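Local coordinates for bacteriocin immunity protein (Pseudomonas aeruginosa, PDB 4UHP) that binds the DNase of pyocin AP41 in a tight complex and so probably protects the cell from this bacteriocin, at residues S13-L16 against E17-E21. Residues are numbered along the deposited sequence; the frame is centred on the assembly and turned at random.
Sequences SEFL and EIIEE
Phe15 and Ile19, one helical turn apart, meet because their first torsions lean the two side chains together. In Phe15 CG lies opposite the backbone N (chi1 -169°), which swings the ring to the carbonyl side. In Ile19 CG1 lies beside its own N (chi1 -55°), and a second bend at chi2 (-56°) carries CD1 to the ring. CD1 comes to 3.8 Å from CE2 of Phe15 and approaches the ring obliquely. CG1 of Ile19 also rests 3.3 Å from the carbonyl O of Phe15, so this side chain lies against both ring and backbone.

The next pair along the helix is Leu16 and Glu20. CG of Glu20 lies 3.2 Å from the carbonyl O of Leu16. The Glu20 chain is extended beyond CG, and its OE2 then crosses the CG and CD2 end of Leu16, at 3.9 Å from CG. This is a van der Waals contact with no hydrogen bond. Glu20 OE1 forms a salt bridge with Lys26.

The backbone shows the i to i+4 bonding of an alpha helix. Glu17 N donates to Ser13 O, Ile19 N to Phe15 O, and Glu20 N to Leu16 O at 2.9 Å. Phe15 O also takes a weak, bent bond from Ile18 N at 3.1 Å. On the exposed side, CB of Glu17 packs 3.2 Å from the carbonyl O of Glu14.

Residues 13-19 make up most of helix 12-19 in the all-helical fold of the colicin and pyocin immunity proteins. The Phe15 ring meets Tyr10 edge-to-face and also touches Phe87. Phe15 packs on Val48 and Ile19 on Phe45, both of helix 31-49, while Leu16 reaches Val72 and Ile19 reaches Ile71 on helix 68-81.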
ATOM      1  N   SER D  13     -13.862 -17.891 -11.715  1.00 34.48           N
ATOM      2  CA  SER D  13     -14.219 -16.659 -12.408  1.00 38.13           C
ATOM      3  C   SER D  13     -14.738 -15.591 -11.444  1.00 35.37           C
ATOM      4  O   SER D  13     -14.431 -14.408 -11.596  1.00 30.16           O
ATOM      5  CB  SER D  13     -15.263 -16.937 -13.490  1.00 42.13           C
ATOM      6  OG  SER D  13     -15.623 -15.741 -14.158  1.00 50.32           O
ATOM      7  N   GLU D  14     -15.520 -16.013 -10.453  1.00 35.29           N
ATOM      8  CA  GLU D  14     -16.070 -15.085  -9.466  1.00 33.84           C
ATOM      9  C   GLU D  14     -14.986 -14.490  -8.579  1.00 30.29           C
ATOM     10  O   GLU D  14     -15.048 -13.319  -8.203  1.00 28.17           O
ATOM     11  CB  GLU D  14     -17.115 -15.781  -8.596  1.00 35.35           C
ATOM     12  CG  GLU D  14     -18.447 -16.014  -9.277  1.00 38.77           C
ATOM     13  CD  GLU D  14     -19.384 -16.847  -8.428  1.00 40.95           C
ATOM     14  OE1 GLU D  14     -18.909 -17.461  -7.447  1.00 35.12           O
ATOM     15  OE2 GLU D  14     -20.593 -16.890  -8.742  1.00 46.22           O
ATOM     16  N   PHE D  15     -13.998 -15.308  -8.236  1.00 28.89           N
ATOM     17  CA  PHE D  15     -12.904 -14.866  -7.383  1.00 23.99           C
ATOM     18  C   PHE D  15     -11.968 -13.948  -8.161  1.00 28.61           C
ATOM     19  O   PHE D  15     -11.459 -12.963  -7.622  1.00 31.52           O
ATOM     20  CB  PHE D  15     -12.143 -16.069  -6.828  1.00 24.40           C
ATOM     21  CG  PHE D  15     -11.177 -15.724  -5.733  1.00 28.45           C
ATOM     22  CD1 PHE D  15     -11.632 -15.425  -4.460  1.00 32.17           C
ATOM     23  CD2 PHE D  15      -9.812 -15.716  -5.972  1.00 27.78           C
ATOM     24  CE1 PHE D  15     -10.745 -15.116  -3.446  1.00 31.13           C
ATOM     25  CE2 PHE D  15      -8.920 -15.406  -4.964  1.00 26.91           C
ATOM     26  CZ  PHE D  15      -9.387 -15.107  -3.699  1.00 28.88           C
ATOM     27  N   LEU D  16     -11.756 -14.276  -9.433  1.00 28.94           N
ATOM     28  CA  LEU D  16     -10.968 -13.441 -10.333  1.00 31.86           C
ATOM     29  C   LEU D  16     -11.563 -12.040 -10.424  1.00 33.44           C
ATOM     30  O   LEU D  16     -10.839 -11.052 -10.528  1.00 32.38           O
ATOM     31  CB  LEU D  16     -10.897 -14.076 -11.724  1.00 35.32           C
ATOM     32  CG  LEU D  16     -10.139 -13.298 -12.802  1.00 34.97           C
ATOM     33  CD1 LEU D  16      -8.663 -13.184 -12.446  1.00 32.75           C
ATOM     34  CD2 LEU D  16     -10.319 -13.947 -14.165  1.00 37.54           C
ATOM     35  N   GLU D  17     -12.890 -11.974 -10.378  1.00 34.67           N
ATOM     36  CA  GLU D  17     -13.623 -10.712 -10.406  1.00 35.32           C
ATOM     37  C   GLU D  17     -13.209  -9.789  -9.264  1.00 33.06           C
ATOM     38  O   GLU D  17     -13.063  -8.579  -9.452  1.00 36.45           O
ATOM     39  CB  GLU D  17     -15.128 -10.990 -10.351  1.00 43.25           C
ATOM     40  CG  GLU D  17     -16.001  -9.756 -10.237  1.00 54.25           C
ATOM     41  CD  GLU D  17     -17.469 -10.061 -10.462  1.00 60.16           C
ATOM     42  OE1 GLU D  17     -17.822 -11.257 -10.545  1.00 61.10           O
ATOM     43  OE2 GLU D  17     -18.266  -9.105 -10.566  1.00 63.90           O
ATOM     44  N   ILE D  18     -13.018 -10.367  -8.082  1.00 25.83           N
ATOM     45  CA  ILE D  18     -12.574  -9.612  -6.915  1.00 26.36           C
ATOM     46  C   ILE D  18     -11.125  -9.161  -7.068  1.00 28.12           C
ATOM     47  O   ILE D  18     -10.782  -8.018  -6.751  1.00 24.52           O
ATOM     48  CB  ILE D  18     -12.711 -10.440  -5.621  1.00 28.48           C
ATOM     49  CG1 ILE D  18     -14.176 -10.787  -5.356  1.00 31.86           C
ATOM     50  CG2 ILE D  18     -12.124  -9.693  -4.436  1.00 27.19           C
ATOM     51  CD1 ILE D  18     -14.384 -11.583  -4.090  1.00 36.49           C
ATOM     52  N   ILE D  19     -10.278 -10.064  -7.556  1.00 25.62           N
ATOM     53  CA  ILE D  19      -8.856  -9.776  -7.702  1.00 23.64           C
ATOM     54  C   ILE D  19      -8.608  -8.644  -8.701  1.00 24.71           C
ATOM     55  O   ILE D  19      -7.718  -7.814  -8.506  1.00 18.23           O
ATOM     56  CB  ILE D  19      -8.076 -11.028  -8.142  1.00 22.61           C
ATOM     57  CG1 ILE D  19      -8.327 -12.177  -7.164  1.00 23.15           C
ATOM     58  CG2 ILE D  19      -6.591 -10.730  -8.218  1.00 21.42           C
ATOM     59  CD1 ILE D  19      -7.994 -11.827  -5.726  1.00 19.37           C
ATOM     60  N   GLU D  20      -9.414  -8.598  -9.757  1.00 25.72           N
ATOM     61  CA  GLU D  20      -9.284  -7.561 -10.775  1.00 29.23           C
ATOM     62  C   GLU D  20      -9.470  -6.163 -10.185  1.00 30.05           C
ATOM     63  O   GLU D  20      -8.972  -5.177 -10.729  1.00 23.03           O
ATOM     64  CB  GLU D  20     -10.292  -7.795 -11.902  1.00 35.22           C
ATOM     65  CG  GLU D  20      -9.942  -8.966 -12.806  1.00 42.03           C
ATOM     66  CD  GLU D  20     -11.053  -9.312 -13.779  1.00 49.11           C
ATOM     67  OE1 GLU D  20     -12.204  -8.882 -13.552  1.00 52.33           O
ATOM     68  OE2 GLU D  20     -10.774 -10.024 -14.767  1.00 51.96           O
ATOM     69  N   GLU D  21     -10.178  -6.087  -9.064  1.00 24.93           N
ATOM     70  CA  GLU D  21     -10.461  -4.810  -8.423  1.00 29.24           C
ATOM     71  C   GLU D  21      -9.196  -4.219  -7.791  1.00 23.87           C
ATOM     72  O   GLU D  21      -9.158  -3.038  -7.445  1.00 26.99           O
ATOM     73  CB  GLU D  21     -11.570  -4.983  -7.378  1.00 34.98           C
ATOM     74  CG  GLU D  21     -12.279  -3.695  -6.991  1.00 41.63           C
ATOM     75  CD  GLU D  21     -13.705  -3.924  -6.510  1.00 40.36           C
ATOM     76  OE1 GLU D  21     -14.249  -5.026  -6.740  1.00 38.79           O
ATOM     77  OE2 GLU D  21     -14.281  -3.000  -5.899  1.00 39.52           O
TER